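Local coordinates for Tautomerase_3 domain-containing protein (Corynebacterium halotolerans YIM 70093 = DSM 44683, PDB 7M58) that probably works as a hydrolytic dehalogenase or related tautomerase of the cis-3-chloroacrylic acid dehalogenase (cis-CaaD) family, a branch of the tautomerase superfamily, at residues V63-D68 / V100-N105; S2-S7 / I42-D47; A18-L23 / A90-L95; A9-Q14 / A58-V63. All blocks are in the same frame, centred on the assembly; numbering follows the deposited sequence.

Contact 1: V63-D68 / V100-N105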
loop_
_atom_site.group_PDB
_atom_site.type_symbol
_atom_site.label_atom_id
_atom_site.label_comp_id
_atom_site.label_asym_id
_atom_site.label_seq_id
_atom_site.Cartn_x
_atom_site.Cartn_y
_atom_site.Cartn_z
ATOM N N VAL A 63 7.921 11.550 -8.035
ATOM C CA VAL A 63 8.182 10.428 -7.148
ATOM C C VAL A 63 7.144 10.442 -6.033
ATOM O O VAL A 63 6.845 11.497 -5.464
ATOM C CB VAL A 63 9.607 10.505 -6.561
ATOM C CG1 VAL A 63 9.794 9.442 -5.487
ATOM C CG2 VAL A 63 10.638 10.366 -7.642
ATOM N N TRP A 64 6.601 9.274 -5.717
ATOM C CA TRP A 64 5.700 9.118 -4.584
ATOM C C TRP A 64 6.345 8.161 -3.593
ATOM O O TRP A 64 6.788 7.076 -3.980
ATOM C CB TRP A 64 4.327 8.587 -5.006
ATOM C CG TRP A 64 3.347 8.403 -3.849
ATOM C CD1 TRP A 64 2.970 9.350 -2.924
ATOM C CD2 TRP A 64 2.619 7.218 -3.521
ATOM N NE1 TRP A 64 2.048 8.820 -2.045
ATOM C CE2 TRP A 64 1.824 7.510 -2.382
ATOM C CE3 TRP A 64 2.566 5.934 -4.065
ATOM C CZ2 TRP A 64 0.986 6.560 -1.789
ATOM C CZ3 TRP A 64 1.738 4.996 -3.472
ATOM C CH2 TRP A 64 0.960 5.315 -2.343
ATOM N N ILE A 65 6.422 8.581 -2.332
ATOM C CA ILE A 65 7.030 7.802 -1.260
ATOM C C ILE A 65 5.907 7.412 -0.310
ATOM O O ILE A 65 5.256 8.293 0.269
ATOM C CB ILE A 65 8.091 8.618 -0.508
ATOM C CG1 ILE A 65 9.097 9.254 -1.465
ATOM C CG2 ILE A 65 8.823 7.739 0.491
ATOM C CD1 ILE A 65 10.244 8.400 -1.789
ATOM N N HIS A 66 5.691 6.109 -0.122
ATOM C CA HIS A 66 4.741 5.598 0.866
ATOM C C HIS A 66 5.498 4.887 1.972
ATOM O O HIS A 66 6.196 3.903 1.713
ATOM C CB HIS A 66 3.724 4.629 0.277
ATOM C CG HIS A 66 2.742 4.132 1.297
ATOM N ND1 HIS A 66 1.502 4.705 1.492
ATOM C CD2 HIS A 66 2.848 3.150 2.224
ATOM C CE1 HIS A 66 0.876 4.074 2.471
ATOM N NE2 HIS A 66 1.673 3.127 2.931
ATOM N N ALA A 67 5.322 5.344 3.202
ATOM C CA ALA A 67 6.058 4.810 4.336
ATOM C C ALA A 67 5.099 4.165 5.322
ATOM O O ALA A 67 4.131 4.799 5.738
ATOM C CB ALA A 67 6.843 5.929 5.015
ATOM N N ASP A 68 5.378 2.934 5.734
ATOM C CA ASP A 68 4.628 2.306 6.818
ATOM C C ASP A 68 5.511 2.357 8.065
ATOM O O ASP A 68 6.596 1.772 8.090
ATOM C CB ASP A 68 4.223 0.864 6.489
ATOM C CG ASP A 68 3.118 0.751 5.396
ATOM O OD1 ASP A 68 1.938 1.080 5.666
ATOM O OD2 ASP A 68 3.418 0.282 4.267
ATOM N N VAL A 100 8.262 15.468 -5.024
ATOM C CA VAL A 100 8.468 14.318 -4.147
ATOM C C VAL A 100 7.311 14.330 -3.161
ATOM O O VAL A 100 7.294 15.128 -2.223
ATOM C CB VAL A 100 9.819 14.347 -3.422
ATOM C CG1 VAL A 100 9.965 13.107 -2.541
ATOM C CG2 VAL A 100 10.989 14.459 -4.406
ATOM N N TRP A 101 6.337 13.455 -3.377
ATOM C CA TRP A 101 5.161 13.350 -2.527
ATOM C C TRP A 101 5.339 12.211 -1.532
ATOM O O TRP A 101 5.647 11.082 -1.932
ATOM C CB TRP A 101 3.925 13.093 -3.378
ATOM C CG TRP A 101 3.535 14.241 -4.193
ATOM C CD1 TRP A 101 4.303 15.316 -4.519
ATOM C CD2 TRP A 101 2.256 14.458 -4.794
ATOM N NE1 TRP A 101 3.580 16.193 -5.291
ATOM C CE2 TRP A 101 2.322 15.684 -5.478
ATOM C CE3 TRP A 101 1.066 13.726 -4.828
ATOM C CZ2 TRP A 101 1.250 16.193 -6.179
ATOM C CZ3 TRP A 101 0.005 14.232 -5.518
ATOM C CH2 TRP A 101 0.095 15.460 -6.176
ATOM N N VAL A 102 5.091 12.486 -0.254
ATOM C CA VAL A 102 5.341 11.520 0.817
ATOM C C VAL A 102 4.065 11.316 1.636
ATOM O O VAL A 102 3.434 12.291 2.068
ATOM C CB VAL A 102 6.497 11.975 1.736
ATOM C CG1 VAL A 102 6.961 10.832 2.624
ATOM C CG2 VAL A 102 7.652 12.529 0.916
ATOM N N TYR A 103 3.690 10.050 1.851
ATOM C CA TYR A 103 2.581 9.663 2.716
ATOM C C TYR A 103 3.095 8.775 3.841
ATOM O O TYR A 103 3.883 7.848 3.611
ATOM C CB TYR A 103 1.520 8.868 1.984
ATOM C CG TYR A 103 0.648 9.604 1.022
ATOM C CD1 TYR A 103 0.960 10.874 0.584
ATOM C CD2 TYR A 103 -0.475 8.988 0.507
ATOM C CE1 TYR A 103 0.161 11.519 -0.318
ATOM C CE2 TYR A 103 -1.277 9.614 -0.385
ATOM C CZ TYR A 103 -0.964 10.886 -0.796
ATOM O OH TYR A 103 -1.799 11.506 -1.702
ATOM N N VAL A 104 2.603 9.000 5.045
ATOM C CA VAL A 104 2.973 8.181 6.195
ATOM C C VAL A 104 1.733 7.477 6.724
ATOM O O VAL A 104 0.791 8.134 7.201
ATOM C CB VAL A 104 3.660 9.017 7.283
ATOM C CG1 VAL A 104 3.659 8.287 8.622
ATOM C CG2 VAL A 104 5.073 9.308 6.856
ATOM N N ASN A 105 1.686 6.156 6.638
ATOM C CA ASN A 105 0.640 5.359 7.255
ATOM C C ASN A 105 1.228 4.767 8.523
ATOM O O ASN A 105 2.362 4.283 8.513
ATOM C CB ASN A 105 0.124 4.246 6.325
ATOM C CG ASN A 105 -1.041 3.435 6.930
ATOM O OD1 ASN A 105 -2.039 3.996 7.373
ATOM N ND2 ASN A 105 -0.900 2.108 6.961
#
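Val63 opens the pairing by giving its O to Trp101 N (2.9 Å), the first of five backbone hydrogen bonds that join 63-68 and 100-105 as parallel strands of a beta-alpha-beta unit connected through helix 75-92. Trp64 follows with CG anti to its backbone N (chi1 180°), and its indole forms a T-shaped pair with Tyr103: NE1 stands over the centre of the phenol ring, 3.5 Å from Tyr103 CG, with the planes at 86°. Trp64 CD1 rests on Trp101 CB at 3.9 Å. Ile65 turns to the opposite face, where CB lies beside Val102 CG1 (4.0 Å) and CG1 approaches Val100 CG1. His66 runs alongside Asn105, NE2 being 3.9 Å from Asn105 CB, and the same NE2 makes a weak hydrogen bond to Asp68 OD1. Ala67 contributes backbone bonds to Tyr103 O and Asn105 N. At Asp68, OD1 receives Asn105 ND2 (3.3 Å) in the amide plane, the carboxylate standing almost perpendicular to that amide. Asn105 ND2 also bonds Asn105 OD1 of the third subunit, and Tyr103 OH bonds Glu114 of the second. The chemistry divides the ladder: the aliphatic face meets helix 75-92, whereas the aromatic and polar face takes part in trimer contacts.

Contact 2: S2-S7 / I42-D47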
loop_
_atom_site.group_PDB
_atom_site.type_symbol
_atom_site.label_atom_id
_atom_site.label_comp_id
_atom_site.label_asym_id
_atom_site.label_seq_id
_atom_site.Cartn_x
_atom_site.Cartn_y
_atom_site.Cartn_z
ATOM N N SER A 2 8.885 0.293 6.362
ATOM C CA SER A 2 9.141 -0.032 4.962
ATOM C C SER A 2 8.741 1.168 4.122
ATOM O O SER A 2 7.585 1.595 4.152
ATOM C CB SER A 2 8.391 -1.279 4.501
ATOM O OG SER A 2 7.006 -1.052 4.514
ATOM N N TYR A 3 9.713 1.746 3.434
ATOM C CA TYR A 3 9.471 2.796 2.460
ATOM C C TYR A 3 9.284 2.183 1.079
ATOM O O TYR A 3 10.175 1.484 0.583
ATOM C CB TYR A 3 10.630 3.788 2.452
ATOM C CG TYR A 3 10.724 4.570 3.732
ATOM C CD1 TYR A 3 11.402 4.062 4.830
ATOM C CD2 TYR A 3 10.117 5.814 3.848
ATOM C CE1 TYR A 3 11.485 4.766 6.002
ATOM C CE2 TYR A 3 10.198 6.528 5.022
ATOM C CZ TYR A 3 10.877 5.994 6.098
ATOM O OH TYR A 3 10.968 6.701 7.272
ATOM N N ALA A 4 8.132 2.432 0.464
ATOM C CA ALA A 4 7.924 2.090 -0.933
ATOM C C ALA A 4 8.017 3.371 -1.752
ATOM O O ALA A 4 7.397 4.382 -1.414
ATOM C CB ALA A 4 6.587 1.386 -1.136
ATOM N N VAL A 5 8.841 3.342 -2.790
ATOM C CA VAL A 5 9.146 4.514 -3.603
ATOM C C VAL A 5 8.667 4.214 -5.006
ATOM O O VAL A 5 9.159 3.276 -5.642
ATOM C CB VAL A 5 10.646 4.842 -3.610
ATOM C CG1 VAL A 5 10.910 5.993 -4.552
ATOM C CG2 VAL A 5 11.175 5.116 -2.185
ATOM N N SER A 6 7.709 4.989 -5.488
ATOM C CA SER A 6 7.140 4.778 -6.808
ATOM C C SER A 6 7.592 5.893 -7.733
ATOM O O SER A 6 7.466 7.076 -7.384
ATOM C CB SER A 6 5.612 4.743 -6.750
ATOM O OG SER A 6 5.173 3.587 -6.069
ATOM N N SER A 7 8.117 5.508 -8.898
ATOM C CA SER A 7 8.576 6.437 -9.920
ATOM C C SER A 7 8.596 5.710 -11.254
ATOM O O SER A 7 8.656 4.477 -11.303
ATOM C CB SER A 7 9.968 6.991 -9.614
ATOM O OG SER A 7 10.927 5.950 -9.541
ATOM N N ILE A 42 11.784 -0.226 -0.767
ATOM C CA ILE A 42 11.387 -0.940 -1.969
ATOM C C ILE A 42 11.138 0.076 -3.073
ATOM O O ILE A 42 10.521 1.120 -2.838
ATOM C CB ILE A 42 10.148 -1.810 -1.717
ATOM C CG1 ILE A 42 10.527 -2.992 -0.847
ATOM C CG2 ILE A 42 9.620 -2.326 -3.006
ATOM C CD1 ILE A 42 9.344 -3.551 -0.077
ATOM N N PHE A 43 11.612 -0.230 -4.277
ATOM C CA PHE A 43 11.426 0.623 -5.441
ATOM C C PHE A 43 10.453 -0.052 -6.393
ATOM O O PHE A 43 10.785 -1.073 -7.008
ATOM C CB PHE A 43 12.758 0.919 -6.127
ATOM C CG PHE A 43 13.627 1.828 -5.339
ATOM C CD1 PHE A 43 13.433 3.208 -5.389
ATOM C CD2 PHE A 43 14.619 1.316 -4.509
ATOM C CE1 PHE A 43 14.222 4.065 -4.634
ATOM C CE2 PHE A 43 15.418 2.170 -3.751
ATOM C CZ PHE A 43 15.220 3.546 -3.811
ATOM N N ASN A 44 9.259 0.530 -6.514
ATOM C CA ASN A 44 8.261 0.111 -7.495
ATOM C C ASN A 44 8.414 0.976 -8.742
ATOM O O ASN A 44 8.024 2.153 -8.755
ATOM C CB ASN A 44 6.852 0.223 -6.921
ATOM C CG ASN A 44 6.615 -0.753 -5.773
ATOM O OD1 ASN A 44 6.673 -1.972 -5.958
ATOM N ND2 ASN A 44 6.339 -0.224 -4.587
ATOM N N ASP A 45 8.967 0.398 -9.800
ATOM C CA ASP A 45 9.141 1.145 -11.034
ATOM C C ASP A 45 7.891 1.037 -11.895
ATOM O O ASP A 45 7.311 -0.045 -12.050
ATOM C CB ASP A 45 10.372 0.649 -11.796
ATOM C CG ASP A 45 11.681 1.022 -11.099
ATOM O OD1 ASP A 45 11.665 1.882 -10.180
ATOM O OD2 ASP A 45 12.728 0.456 -11.475
ATOM N N LEU A 46 7.509 2.154 -12.495
ATOM C CA LEU A 46 6.238 2.265 -13.187
ATOM C C LEU A 46 6.468 2.357 -14.688
ATOM O O LEU A 46 7.493 2.874 -15.135
ATOM C CB LEU A 46 5.479 3.506 -12.704
ATOM C CG LEU A 46 5.075 3.546 -11.238
ATOM C CD1 LEU A 46 4.491 4.913 -10.890
ATOM C CD2 LEU A 46 4.090 2.423 -10.941
ATOM N N ASP A 47 5.500 1.841 -15.454
ATOM C CA ASP A 47 5.487 1.949 -16.912
ATOM C C ASP A 47 5.357 3.414 -17.354
ATOM O O ASP A 47 5.075 4.314 -16.553
ATOM C CB ASP A 47 4.360 1.094 -17.495
ATOM C CG ASP A 47 4.702 0.531 -18.874
ATOM O OD1 ASP A 47 5.681 1.008 -19.494
ATOM O OD2 ASP A 47 3.996 -0.392 -19.339
#
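Ser7 and Val5 bury more surface here than any other residue of the pair, with Ile42 close behind, and together they show how a parallel ladder can be regular at one end and looser at the other. Ile42 brackets Ala4: its N bonds Tyr3 O (2.7 Å), and its O accepts Val5 N (2.8 Å). The Ile42 side chain packs on Trp64 of the third subunit. Val5 then supplies the side-chain packing within the pair. Its CB and CG1 lie beside the Phe43 ring, CB 3.7 Å from Phe43 CD1, the two side chains pointing the same way. Val5 O in turn accepts Asn44 N, from a donor tilted 27° from the carbonyl plane. At Ser7 the strands part slightly. Ser7 N reaches Asn44 O only weakly at 3.4 Å, and the CA atoms of Ser7 and Asp45 are 5.4 Å apart. Ser7 OG sits between its own backbone N and carbonyl carbon (chi1 60°), 4.2 Å from Asp45 OD1 and not bonded to it; the Asp45 carboxylate instead makes a salt bridge to Arg17. Ser7 O still holds Leu46 N (2.9 Å), again obliquely, and Leu46 CB lies 3.6 Å from that same Ser7 O. The two strands and helix 14-31 form a beta-alpha-beta unit, with Phe43 touching Arg17 and Val20 of the helix and Val5 touching Leu24. On its other edge strand 2-8 is flanked by strand 63-70, while Ile42 carries the sheet on into the third subunit as an antiparallel ladder.

Contact 3: A18-L23 / A90-L95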
loop_
_atom_site.group_PDB
_atom_site.type_symbol
_atom_site.label_atom_id
_atom_site.label_comp_id
_atom_site.label_asym_id
_atom_site.label_seq_id
_atom_site.Cartn_x
_atom_site.Cartn_y
_atom_site.Cartn_z
ATOM N N ALA A 18 20.564 3.402 -4.571
ATOM C CA ALA A 18 21.414 3.133 -3.420
ATOM C C ALA A 18 21.512 4.361 -2.523
ATOM O O ALA A 18 21.461 4.249 -1.290
ATOM C CB ALA A 18 22.799 2.710 -3.894
ATOM N N ALA A 19 21.622 5.547 -3.132
ATOM C CA ALA A 19 21.717 6.784 -2.362
ATOM C C ALA A 19 20.399 7.105 -1.669
ATOM O O ALA A 19 20.395 7.571 -0.525
ATOM C CB ALA A 19 22.148 7.940 -3.274
ATOM N N VAL A 20 19.269 6.873 -2.346
ATOM C CA VAL A 20 17.970 7.134 -1.733
ATOM C C VAL A 20 17.746 6.192 -0.551
ATOM O O VAL A 20 17.301 6.609 0.527
ATOM C CB VAL A 20 16.840 7.010 -2.777
ATOM C CG1 VAL A 20 15.494 6.924 -2.071
ATOM C CG2 VAL A 20 16.860 8.171 -3.766
ATOM N N ALA A 21 18.033 4.903 -0.743
ATOM C CA ALA A 21 17.901 3.939 0.343
ATOM C C ALA A 21 18.787 4.321 1.525
ATOM O O ALA A 21 18.351 4.257 2.682
ATOM C CB ALA A 21 18.243 2.537 -0.161
ATOM N N ASP A 22 20.032 4.733 1.258
ATOM C CA ASP A 22 20.916 5.153 2.346
ATOM C C ASP A 22 20.366 6.377 3.076
ATOM O O ASP A 22 20.442 6.460 4.307
ATOM C CB ASP A 22 22.307 5.458 1.809
ATOM C CG ASP A 22 23.287 5.869 2.914
ATOM O OD1 ASP A 22 23.833 4.983 3.614
ATOM O OD2 ASP A 22 23.481 7.092 3.109
ATOM N N LEU A 23 19.815 7.339 2.333
ATOM C CA LEU A 23 19.276 8.543 2.960
ATOM C C LEU A 23 18.024 8.243 3.785
ATOM O O LEU A 23 17.956 8.594 4.965
ATOM C CB LEU A 23 18.992 9.594 1.892
ATOM C CG LEU A 23 18.099 10.779 2.242
ATOM C CD1 LEU A 23 18.791 11.659 3.248
ATOM C CD2 LEU A 23 17.756 11.571 0.981
ATOM N N ALA A 90 14.379 15.143 -2.745
ATOM C CA ALA A 90 14.344 16.048 -3.889
ATOM C C ALA A 90 15.755 16.490 -4.281
ATOM O O ALA A 90 16.101 16.494 -5.468
ATOM C CB ALA A 90 13.447 17.251 -3.599
ATOM N N ASP A 91 16.583 16.854 -3.297
ATOM C CA ASP A 91 17.973 17.199 -3.606
ATOM C C ASP A 91 18.755 15.996 -4.133
ATOM O O ASP A 91 19.473 16.117 -5.133
ATOM C CB ASP A 91 18.668 17.838 -2.391
ATOM C CG ASP A 91 19.818 18.791 -2.798
ATOM O OD1 ASP A 91 19.855 19.271 -3.963
ATOM O OD2 ASP A 91 20.670 19.097 -1.933
ATOM N N VAL A 92 18.630 14.830 -3.491
ATOM C CA VAL A 92 19.403 13.661 -3.926
ATOM C C VAL A 92 19.065 13.289 -5.369
ATOM O O VAL A 92 19.949 12.914 -6.147
ATOM C CB VAL A 92 19.180 12.489 -2.957
ATOM C CG1 VAL A 92 19.377 11.165 -3.644
ATOM C CG2 VAL A 92 20.145 12.601 -1.808
ATOM N N LEU A 93 17.796 13.407 -5.757
ATOM C CA LEU A 93 17.372 13.081 -7.114
ATOM C C LEU A 93 17.427 14.278 -8.059
ATOM O O LEU A 93 17.107 14.122 -9.240
ATOM C CB LEU A 93 15.952 12.507 -7.106
ATOM C CG LEU A 93 15.712 11.188 -6.363
ATOM C CD1 LEU A 93 14.222 10.827 -6.366
ATOM C CD2 LEU A 93 16.555 10.055 -6.927
ATOM N N GLU A 94 17.837 15.452 -7.579
ATOM C CA GLU A 94 17.843 16.688 -8.369
ATOM C C GLU A 94 16.462 16.946 -8.978
ATOM O O GLU A 94 16.293 17.116 -10.186
ATOM C CB GLU A 94 18.942 16.652 -9.430
ATOM C CG GLU A 94 20.316 16.313 -8.842
ATOM C CD GLU A 94 21.473 16.555 -9.803
ATOM O OE1 GLU A 94 22.161 17.589 -9.656
ATOM O OE2 GLU A 94 21.704 15.709 -10.693
ATOM N N LEU A 95 15.466 16.966 -8.101
ATOM C CA LEU A 95 14.065 17.222 -8.378
ATOM C C LEU A 95 13.601 18.424 -7.554
ATOM O O LEU A 95 14.199 18.743 -6.526
ATOM C CB LEU A 95 13.225 15.998 -8.000
ATOM C CG LEU A 95 13.254 14.826 -8.958
ATOM C CD1 LEU A 95 12.317 13.729 -8.441
ATOM C CD2 LEU A 95 12.876 15.313 -10.350
#
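Val92 overlaps three residues of helix 14-31 with its two methyl branches. CG1 lies 3.9 Å from Val20 CG2 and somewhat farther, 4.3 Å, from Ala19 CB, while Val92 CG2 meets Leu23 CD2 at 3.8 Å. The approaches differ in direction: Leu23 and Val92 slide past one another pointing opposite ways, whereas Val20 comes to Val92 at a slant. One residue on, Leu93 crosses Val20 at about a right angle and brings CD2 to within 3.7 Å of Val20 CG2, so that this single methyl of Val20 is shared by Val92 and Leu93. No hydrogen bond spans the contact; it is aliphatic packing between two helical backbones, and the closest CA atoms, those of Val20 and Val92, are 7.0 Å apart. Just after Val92 and Leu93 the second helix ends in a Schellman motif: Glu94 takes a positive phi of 53°, Leu95 N bonds Ala90 O and Glu94 N bonds Asp91 O. The end of the Glu94 side chain reaches back to the first helix, in a salt bridge to Arg16. The packing therefore joins helix 14-31 to the C-terminal end of helix 75-92, with Leu23 also touching Lys88 and Val89, while Leu93 and Leu95 turn to Val63 on strand 63-70 of the sheet.

Contact 4: A9-Q14 / A58-V63; sequences AGLIDQ and APEGHV
Leu11 and Val63 make the main apolar contact, CD2 of Leu11 lying 3.5 Å from Val63 CG2. Leu11 has its CG anti to the backbone N (chi1 175°), and the two side chains meet at a slant. Ile12 adds a more distant touch, its CD1 being 4.4 Å from the same Val63 CG2. A second group of contacts sets methyls against oxygen atoms. Leu11 CD2 lies 3.8 Å from Glu60 O and 3.9 Å from His62 O, and Leu11 CD1 is 3.9 Å from Glu60 OE1. The Glu60 chain, bent at chi2, slides past Leu11 in the opposite direction, bringing its carboxylate oxygens to the Leu11 side chain, OE1 to CD1 and OE2 near CB. Backbone shape supplies the third element: Gly61 is the centre of an inverse gamma turn, closed by a weak bond from His62 N to Glu60 O, and its CA sits 4.2 Å from Leu11 CD1. No hydrogen bond crosses between the segments. The contact brings the loop linking strand 2-8 to helix 14-31 against the one that leads from strand 56-57 into strand 63-70. Ile12 also packs on Val5, Ser7 and Phe43 of the sheet and on Leu93, while the His62 ring makes an edge-to-face pair with Trp101 and meets the ring of His99.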
loop_
_atom_site.group_PDB
_atom_site.type_symbol
_atom_site.label_atom_id
_atom_site.label_comp_id
_atom_site.label_asym_id
_atom_site.label_seq_id
_atom_site.Cartn_x
_atom_site.Cartn_y
_atom_site.Cartn_z
ATOM N N ALA A 9 9.876 3.904 -14.225
ATOM C CA ALA A 9 11.056 3.087 -14.470
ATOM C C ALA A 9 12.072 3.879 -15.279
ATOM O O ALA A 9 11.753 4.433 -16.339
ATOM C CB ALA A 9 10.678 1.802 -15.204
ATOM N N GLY A 10 13.299 3.923 -14.774
ATOM C CA GLY A 10 14.363 4.678 -15.379
ATOM C C GLY A 10 14.650 5.999 -14.704
ATOM O O GLY A 10 15.735 6.553 -14.900
ATOM N N LEU A 11 13.726 6.507 -13.891
ATOM C CA LEU A 11 13.991 7.782 -13.232
ATOM C C LEU A 11 15.090 7.652 -12.193
ATOM O O LEU A 11 15.923 8.553 -12.052
ATOM C CB LEU A 11 12.724 8.347 -12.593
ATOM C CG LEU A 11 12.960 9.622 -11.779
ATOM C CD1 LEU A 11 13.295 10.782 -12.723
ATOM C CD2 LEU A 11 11.722 9.945 -10.945
ATOM N N ILE A 12 15.108 6.560 -11.445
ATOM C CA ILE A 12 16.085 6.384 -10.385
ATOM C C ILE A 12 17.039 5.272 -10.803
ATOM O O ILE A 12 16.685 4.088 -10.724
ATOM C CB ILE A 12 15.414 6.082 -9.043
ATOM C CG1 ILE A 12 14.278 7.094 -8.816
ATOM C CG2 ILE A 12 16.455 6.144 -7.920
ATOM C CD1 ILE A 12 13.478 6.963 -7.500
ATOM N N ASP A 13 18.228 5.670 -11.288
ATOM C CA ASP A 13 19.467 4.877 -11.350
ATOM C C ASP A 13 19.565 3.782 -10.307
ATOM O O ASP A 13 19.024 3.921 -9.210
ATOM C CB ASP A 13 20.680 5.776 -11.071
ATOM C CG ASP A 13 21.393 6.197 -12.290
ATOM O OD1 ASP A 13 21.068 5.677 -13.367
ATOM O OD2 ASP A 13 22.266 7.086 -12.164
ATOM N N GLN A 14 20.342 2.740 -10.577
ATOM C CA GLN A 14 20.690 1.842 -9.484
ATOM C C GLN A 14 21.551 2.540 -8.431
ATOM O O GLN A 14 21.406 2.267 -7.230
ATOM C CB GLN A 14 21.374 0.585 -10.004
ATOM C CG GLN A 14 21.667 -0.406 -8.896
ATOM C CD GLN A 14 20.408 -0.841 -8.149
ATOM O OE1 GLN A 14 19.375 -1.128 -8.750
ATOM N NE2 GLN A 14 20.490 -0.881 -6.829
ATOM N N ALA A 58 1.573 12.468 -15.605
ATOM C CA ALA A 58 2.533 13.165 -14.763
ATOM C C ALA A 58 3.786 13.586 -15.533
ATOM O O ALA A 58 4.107 13.011 -16.574
ATOM C CB ALA A 58 2.941 12.259 -13.608
ATOM N N PRO A 59 4.526 14.575 -15.029
ATOM C CA PRO A 59 5.882 14.784 -15.534
ATOM C C PRO A 59 6.741 13.588 -15.170
ATOM O O PRO A 59 6.498 12.901 -14.173
ATOM C CB PRO A 59 6.354 16.044 -14.797
ATOM C CG PRO A 59 5.545 16.067 -13.536
ATOM C CD PRO A 59 4.202 15.492 -13.918
ATOM N N GLU A 60 7.770 13.355 -15.983
ATOM C CA GLU A 60 8.650 12.214 -15.752
ATOM C C GLU A 60 9.283 12.298 -14.362
ATOM O O GLU A 60 9.381 11.291 -13.650
ATOM C CB GLU A 60 9.701 12.149 -16.869
ATOM C CG GLU A 60 10.306 10.768 -17.123
ATOM C CD GLU A 60 11.747 10.636 -16.643
ATOM O OE1 GLU A 60 12.387 11.689 -16.395
ATOM O OE2 GLU A 60 12.240 9.480 -16.541
ATOM N N GLY A 61 9.697 13.500 -13.957
ATOM C CA GLY A 61 10.314 13.723 -12.667
ATOM C C GLY A 61 9.320 13.837 -11.533
ATOM O O GLY A 61 9.184 14.905 -10.929
ATOM N N HIS A 62 8.616 12.750 -11.243
ATOM C CA HIS A 62 7.657 12.704 -10.149
ATOM C C HIS A 62 7.884 11.424 -9.360
ATOM O O HIS A 62 8.020 10.341 -9.947
ATOM C CB HIS A 62 6.216 12.766 -10.655
ATOM C CG HIS A 62 5.207 12.783 -9.559
ATOM N ND1 HIS A 62 4.841 13.939 -8.902
ATOM C CD2 HIS A 62 4.500 11.782 -8.980
ATOM C CE1 HIS A 62 3.953 13.650 -7.968
ATOM N NE2 HIS A 62 3.725 12.349 -7.996
ATOM N N VAL A 63 7.921 11.550 -8.035
ATOM C CA VAL A 63 8.182 10.428 -7.148
ATOM C C VAL A 63 7.144 10.442 -6.033
ATOM O O VAL A 63 6.845 11.497 -5.464
ATOM C CB VAL A 63 9.607 10.505 -6.561
ATOM C CG1 VAL A 63 9.794 9.442 -5.487
ATOM C CG2 VAL A 63 10.638 10.366 -7.642
#

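Overall arrangement
The four contacts illustrate how a tautomerase-superfamily subunit is assembled from two beta-alpha-beta units. Contact 2 closes the first unit, around helix 14-31, and contact 1 the second, around helix 75-92. These two come in series along the chain, their centres 10 Å apart, and strands 2-8 and 63-70 run antiparallel side by side to make one four-stranded sheet. Contact 3, which pairs the two helices, interleaves with all the others; its centre lies about 13 Å from that of contact 2 and 14 Å from that of contact 1. Contact 4 joins loops, interleaves with contact 2, its centre about 10 Å away, and closes before contact 1 opens, sharing Val63 with it. Strands, helices and loops thus tie both units.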